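Local coordinates for tetrapyrrole methylase family protein (PDB 3HH1) that probably serves, as the N-terminal domain of RsmI, in methylating the 2'-hydroxyl of a cytidine ribose in 16S ribosomal RNA with S-adenosyl-L-methionine, at residues V10-L15 with T86-P91; A34-D39 with S80-V85. All blocks are in the same frame, centred on the assembly; numbering follows the deposited sequence.

Contact 1 of 2, residues V10-L15 with T86-P91; sequences VVATPL and TDAGTP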
loop_
_atom_site.group_PDB
_atom_site.type_symbol
_atom_site.label_atom_id
_atom_site.label_comp_id
_atom_site.label_asym_id
_atom_site.label_seq_id
_atom_site.Cartn_x
_atom_site.Cartn_y
_atom_site.Cartn_z
ATOM N N VAL A 10 -2.281 -8.687 -4.990
ATOM C CA VAL A 10 -1.166 -7.838 -4.620
ATOM C C VAL A 10 -0.185 -8.706 -3.806
ATOM O O VAL A 10 -0.499 -9.166 -2.688
ATOM C CB VAL A 10 -1.624 -6.600 -3.834
ATOM C CG1 VAL A 10 -0.434 -5.731 -3.560
ATOM C CG2 VAL A 10 -2.708 -5.817 -4.652
ATOM N N VAL A 11 1.008 -8.892 -4.369
ATOM C CA VAL A 11 2.003 -9.796 -3.852
ATOM C C VAL A 11 3.214 -8.995 -3.392
ATOM O O VAL A 11 3.864 -8.311 -4.206
ATOM C CB VAL A 11 2.406 -10.826 -4.930
ATOM C CG1 VAL A 11 3.353 -11.850 -4.323
ATOM C CG2 VAL A 11 1.146 -11.513 -5.534
ATOM N N ALA A 12 3.511 -9.041 -2.089
ATOM C CA ALA A 12 4.654 -8.331 -1.537
ATOM C C ALA A 12 5.900 -9.187 -1.712
ATOM O O ALA A 12 5.849 -10.370 -1.431
ATOM C CB ALA A 12 4.446 -8.028 -0.042
ATOM N N THR A 13 7.001 -8.612 -2.198
ATOM C CA THR A 13 8.196 -9.405 -2.467
ATOM C C THR A 13 9.390 -8.782 -1.772
ATOM O O THR A 13 9.563 -7.587 -1.830
ATOM C CB THR A 13 8.478 -9.589 -4.002
ATOM O OG1 THR A 13 8.631 -8.324 -4.646
ATOM C CG2 THR A 13 7.301 -10.337 -4.710
ATOM N N PRO A 14 10.203 -9.599 -1.085
ATOM C CA PRO A 14 11.405 -9.081 -0.376
ATOM C C PRO A 14 12.531 -8.842 -1.363
ATOM O O PRO A 14 12.507 -9.401 -2.469
ATOM C CB PRO A 14 11.775 -10.233 0.546
ATOM C CG PRO A 14 11.379 -11.457 -0.246
ATOM C CD PRO A 14 10.088 -11.061 -0.974
ATOM N N LEU A 15 13.519 -8.049 -0.978
ATOM C CA LEU A 15 14.664 -7.785 -1.848
ATOM C C LEU A 15 15.609 -9.004 -1.920
ATOM O O LEU A 15 16.178 -9.307 -2.973
ATOM C CB LEU A 15 15.426 -6.535 -1.369
ATOM C CG LEU A 15 16.541 -5.918 -2.235
ATOM C CD1 LEU A 15 17.858 -6.725 -2.196
ATOM C CD2 LEU A 15 16.070 -5.691 -3.666
ATOM N N THR A 86 4.805 -5.629 -5.358
ATOM C CA THR A 86 5.230 -4.457 -4.644
ATOM C C THR A 86 6.397 -4.907 -3.807
ATOM O O THR A 86 6.637 -6.104 -3.663
ATOM C CB THR A 86 4.107 -3.850 -3.758
ATOM O OG1 THR A 86 3.705 -4.792 -2.752
ATOM C CG2 THR A 86 2.890 -3.450 -4.616
ATOM N N ASP A 87 7.156 -3.963 -3.290
ATOM C CA ASP A 87 8.242 -4.305 -2.339
ATOM C C ASP A 87 7.680 -4.642 -0.963
ATOM O O ASP A 87 6.791 -3.941 -0.465
ATOM C CB ASP A 87 9.211 -3.160 -2.193
ATOM C CG ASP A 87 9.823 -2.713 -3.524
ATOM O OD1 ASP A 87 9.756 -3.467 -4.526
ATOM O OD2 ASP A 87 10.411 -1.593 -3.555
ATOM N N ALA A 88 8.227 -5.687 -0.334
ATOM C CA ALA A 88 7.753 -6.181 0.977
ATOM C C ALA A 88 7.926 -5.173 2.111
ATOM O O ALA A 88 7.091 -5.110 3.046
ATOM C CB ALA A 88 8.512 -7.444 1.347
ATOM N N GLY A 89 9.011 -4.404 2.040
ATOM C CA GLY A 89 9.388 -3.536 3.141
ATOM C C GLY A 89 8.695 -2.185 3.255
ATOM O O GLY A 89 8.866 -1.498 4.273
ATOM N N THR A 90 7.960 -1.762 2.237
ATOM C CA THR A 90 7.236 -0.480 2.355
ATOM C C THR A 90 5.733 -0.681 2.162
ATOM O O THR A 90 5.291 -1.631 1.513
ATOM C CB THR A 90 7.751 0.652 1.402
ATOM O OG1 THR A 90 8.000 0.107 0.105
ATOM C CG2 THR A 90 9.023 1.349 1.955
ATOM N N PRO A 91 4.927 0.229 2.737
ATOM C CA PRO A 91 3.482 0.093 2.617
ATOM C C PRO A 91 3.029 0.071 1.157
ATOM O O PRO A 91 3.525 0.827 0.331
ATOM C CB PRO A 91 2.952 1.333 3.360
ATOM C CG PRO A 91 4.052 1.632 4.335
ATOM C CD PRO A 91 5.310 1.356 3.605
#

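Contact 2 of 2, residues A34-D39 with S80-V85; sequences AIACED and SDVALV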
loop_
_atom_site.group_PDB
_atom_site.type_symbol
_atom_site.label_atom_id
_atom_site.label_comp_id
_atom_site.label_asym_id
_atom_site.label_seq_id
_atom_site.Cartn_x
_atom_site.Cartn_y
_atom_site.Cartn_z
ATOM N N ALA A 34 -0.932 -11.972 -15.999
ATOM C CA ALA A 34 0.118 -10.957 -16.275
ATOM C C ALA A 34 0.628 -10.522 -14.943
ATOM O O ALA A 34 -0.064 -10.676 -13.926
ATOM C CB ALA A 34 -0.445 -9.729 -17.032
ATOM N N ILE A 35 1.827 -9.963 -14.942
ATOM C CA ILE A 35 2.390 -9.419 -13.731
ATOM C C ILE A 35 2.585 -7.940 -13.957
ATOM O O ILE A 35 3.204 -7.558 -14.949
ATOM C CB ILE A 35 3.697 -10.143 -13.394
ATOM C CG1 ILE A 35 3.380 -11.619 -13.010
ATOM C CG2 ILE A 35 4.475 -9.404 -12.270
ATOM C CD1 ILE A 35 4.518 -12.413 -12.538
ATOM N N ALA A 36 2.071 -7.114 -13.048
ATOM C CA ALA A 36 2.194 -5.643 -13.158
ATOM C C ALA A 36 3.226 -5.213 -12.161
ATOM O O ALA A 36 3.259 -5.715 -11.015
ATOM C CB ALA A 36 0.865 -4.978 -12.849
ATOM N N CYS A 37 4.105 -4.303 -12.562
ATOM C CA CYS A 37 5.170 -3.948 -11.672
ATOM C C CYS A 37 5.660 -2.581 -12.018
ATOM O O CYS A 37 5.530 -2.137 -13.154
ATOM C CB CYS A 37 6.321 -4.958 -11.764
ATOM S SG CYS A 37 6.953 -5.154 -13.455
ATOM N N GLU A 38 6.196 -1.895 -11.025
ATOM C CA GLU A 38 6.735 -0.569 -11.271
ATOM C C GLU A 38 8.234 -0.658 -11.556
ATOM O O GLU A 38 8.796 0.190 -12.239
ATOM C CB GLU A 38 6.382 0.355 -10.092
ATOM C CG GLU A 38 6.533 1.814 -10.381
ATOM C CD GLU A 38 7.698 2.409 -9.664
ATOM O OE1 GLU A 38 8.223 1.736 -8.737
ATOM O OE2 GLU A 38 8.082 3.546 -10.019
ATOM N N ASP A 39 8.872 -1.700 -11.059
ATOM C CA ASP A 39 10.320 -1.872 -11.184
ATOM C C ASP A 39 10.524 -3.142 -12.013
ATOM O O ASP A 39 10.644 -4.236 -11.463
ATOM C CB ASP A 39 10.922 -1.959 -9.764
ATOM C CG ASP A 39 12.458 -1.982 -9.747
ATOM O OD1 ASP A 39 13.104 -2.292 -10.782
ATOM O OD2 ASP A 39 13.016 -1.675 -8.658
ATOM N N SER A 80 -9.176 -12.653 -16.398
ATOM C CA SER A 80 -7.834 -13.111 -16.112
ATOM C C SER A 80 -7.347 -12.489 -14.810
ATOM O O SER A 80 -7.511 -11.282 -14.606
ATOM C CB SER A 80 -6.911 -12.678 -17.233
ATOM O OG SER A 80 -5.596 -13.083 -16.992
ATOM N N ASP A 81 -6.733 -13.276 -13.938
ATOM C CA ASP A 81 -6.036 -12.687 -12.812
ATOM C C ASP A 81 -4.803 -11.916 -13.239
ATOM O O ASP A 81 -4.190 -12.210 -14.272
ATOM C CB ASP A 81 -5.661 -13.769 -11.829
ATOM C CG ASP A 81 -6.849 -14.596 -11.421
ATOM O OD1 ASP A 81 -8.007 -14.093 -11.561
ATOM O OD2 ASP A 81 -6.638 -15.757 -10.974
ATOM N N VAL A 82 -4.442 -10.944 -12.427
ATOM C CA VAL A 82 -3.217 -10.179 -12.600
ATOM C C VAL A 82 -2.542 -10.102 -11.243
ATOM O O VAL A 82 -3.241 -9.956 -10.256
ATOM C CB VAL A 82 -3.540 -8.747 -13.105
ATOM C CG1 VAL A 82 -2.281 -7.874 -13.140
ATOM C CG2 VAL A 82 -4.193 -8.802 -14.487
ATOM N N ALA A 83 -1.201 -10.195 -11.196
ATOM C CA ALA A 83 -0.479 -10.064 -9.953
ATOM C C ALA A 83 0.271 -8.742 -9.989
ATOM O O ALA A 83 0.996 -8.504 -10.928
ATOM C CB ALA A 83 0.515 -11.237 -9.756
ATOM N N LEU A 84 0.024 -7.881 -9.019
ATOM C CA LEU A 84 0.792 -6.636 -8.859
ATOM C C LEU A 84 1.878 -6.923 -7.811
ATOM O O LEU A 84 1.573 -7.309 -6.692
ATOM C CB LEU A 84 -0.142 -5.512 -8.380
ATOM C CG LEU A 84 0.517 -4.190 -7.987
ATOM C CD1 LEU A 84 1.301 -3.634 -9.127
ATOM C CD2 LEU A 84 -0.622 -3.251 -7.575
ATOM N N VAL A 85 3.138 -6.759 -8.199
ATOM C CA VAL A 85 4.211 -6.945 -7.265
ATOM C C VAL A 85 4.526 -5.595 -6.643
ATOM O O VAL A 85 4.468 -4.550 -7.288
ATOM C CB VAL A 85 5.449 -7.577 -7.910
ATOM C CG1 VAL A 85 5.093 -8.980 -8.438
ATOM C CG2 VAL A 85 5.966 -6.712 -9.001
HETATM O O HOH W 1 4.749 -1.994 -8.340
HETATM O O HOH W 2 7.459 -3.485 -8.698
#

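Contact 1 of 2, residues V10-L15 with T86-P91
Val11 and Thr86 are joined by the first of three main-chain hydrogen bonds between the segments, which belong to two neighbouring parallel strands and meet at their C-terminal ends. Thr86 N donates to Val11 O at 3.1 Å, and Thr86 O then accepts from Thr13 N at 2.9 Å. The third rung reaches past the strand: Ala88 N donates to Thr13 O at 2.8 Å, from well above the carbonyl plane (53° out of it), where the chain is already turning away. The same oxygen receives a weak hydrogen bond from Arg42 NH1, and the other terminal nitrogen of Arg42 forms a salt bridge with Asp87 OD1, tying both strand ends to helix 40-49.

Strands 8-13 and 82-87 are the first and fourth in sequence of a parallel, helix-flanked sheet of order 3-2-4-1-5. In tetrapyrrole methylases the methyl donor binds in the cleft between the two domains, near the C-terminal ends of strands of this sheet, so this edge probably faces that site. Just beyond strand 82-87, a type I turn from Asp87 to Thr90 reverses the direction of the chain.

Among the side chains, Thr13 is turned with OG1 between its own N and carbonyl carbon (chi1 58°), which leaves the hydroxyl 3.1 Å from Thr86 O, beside the amide already bound there.

Apolar contacts are sparse. Ala88 CB sits over the Thr13 carbonyl, 3.3 Å from its O, and lies 4.3 Å from Ala12 CB and 4.4 Å from Pro14 CB. On the face shared by Ala12 and Thr86, the methyls Val10 CG1 and Thr86 CG2 approach to 4.2 Å. The second subunit packs close by, its Pro91 against Ala12 and its Ile93 against Val10.

Contact 2 of 2, residues A34-D39 with S80-V85
Ala36 and Leu84 lie at the middle of the pairing between strand 34-37 and strand 82-87, neighbours in the five-stranded parallel alpha/beta sheet of the N-terminal tetrapyrrole methylase domain. The short segments run side by side with an angle of 26° between their directions.

Three backbone hydrogen bonds join them, and Ala36 uses both its amide and its carbonyl. Ala83 N donates to Ala34 O at 3.0 Å and lies in the plane of that carbonyl. Ala36 N returns a bond to Ala83 O at 2.8 Å, and Val85 N meets Ala36 O almost head-on, with a C=O...N angle of 175°. Alpha hydrogens supplement the ladder: Ile35 CA approaches Ala83 O, while Leu84 CA approaches Ala36 O.

Side chains divide between the two faces. On the Ala36 and Leu84 face, Leu84 CG is anti to the backbone N (chi1 172°), and from there the branch CD1 reaches toward strand 34-37, to 4.0 Å from Ala36 CB and 3.4 Å from Ala36 O. Val82 CG1 also approaches Ala36 CB, while Leu75 and Leu76 of helix 65-77 cover Val82. On the Ile35 and Ala83 face, Ile35 CG2 packs at 3.9 Å against Val85 CG1 in one of the two conformers of Val85, beneath Leu29 of helix 23-31 and Thr43 of helix 40-49.

Water extends the pairing where the strands part. Val85 O receives a hydrogen bond from one water at 2.8 Å, which weakly accepts from Glu38 N; a second water accepts from Asp39 N. Asp39 in turn is the N-cap of helix 40-49, its OD1 bound to Arg42 N.

The tightest carbon pair is Val85 CG2 against Cys37 CB, 3.3 Å apart in that same conformer, so the closeness is doubtful.

Contacts 1 and 2 share one strand, 82-87, which lies between strand 34-37 and strand 8-13 in the parallel sheet; their centres are about 12 Å apart. Leu84 bridges them: its O lies 2.9 Å from Val11 N, a probable hydrogen bond, so the ladder between strands 8-13 and 82-87 continues back into contact 2. Val11 CG2 also packs against Ala83 CB, at 4.3 Å. Contact 2 is centred about 2 Å from the centre of the chain, contact 1 about 11 Å out, where the second subunit approaches. Arg42 joins the C-terminal ends of all three strands, by side chain in contact 1 (weakly at Thr13) and by backbone in contact 2, beside the probable cofactor cleft.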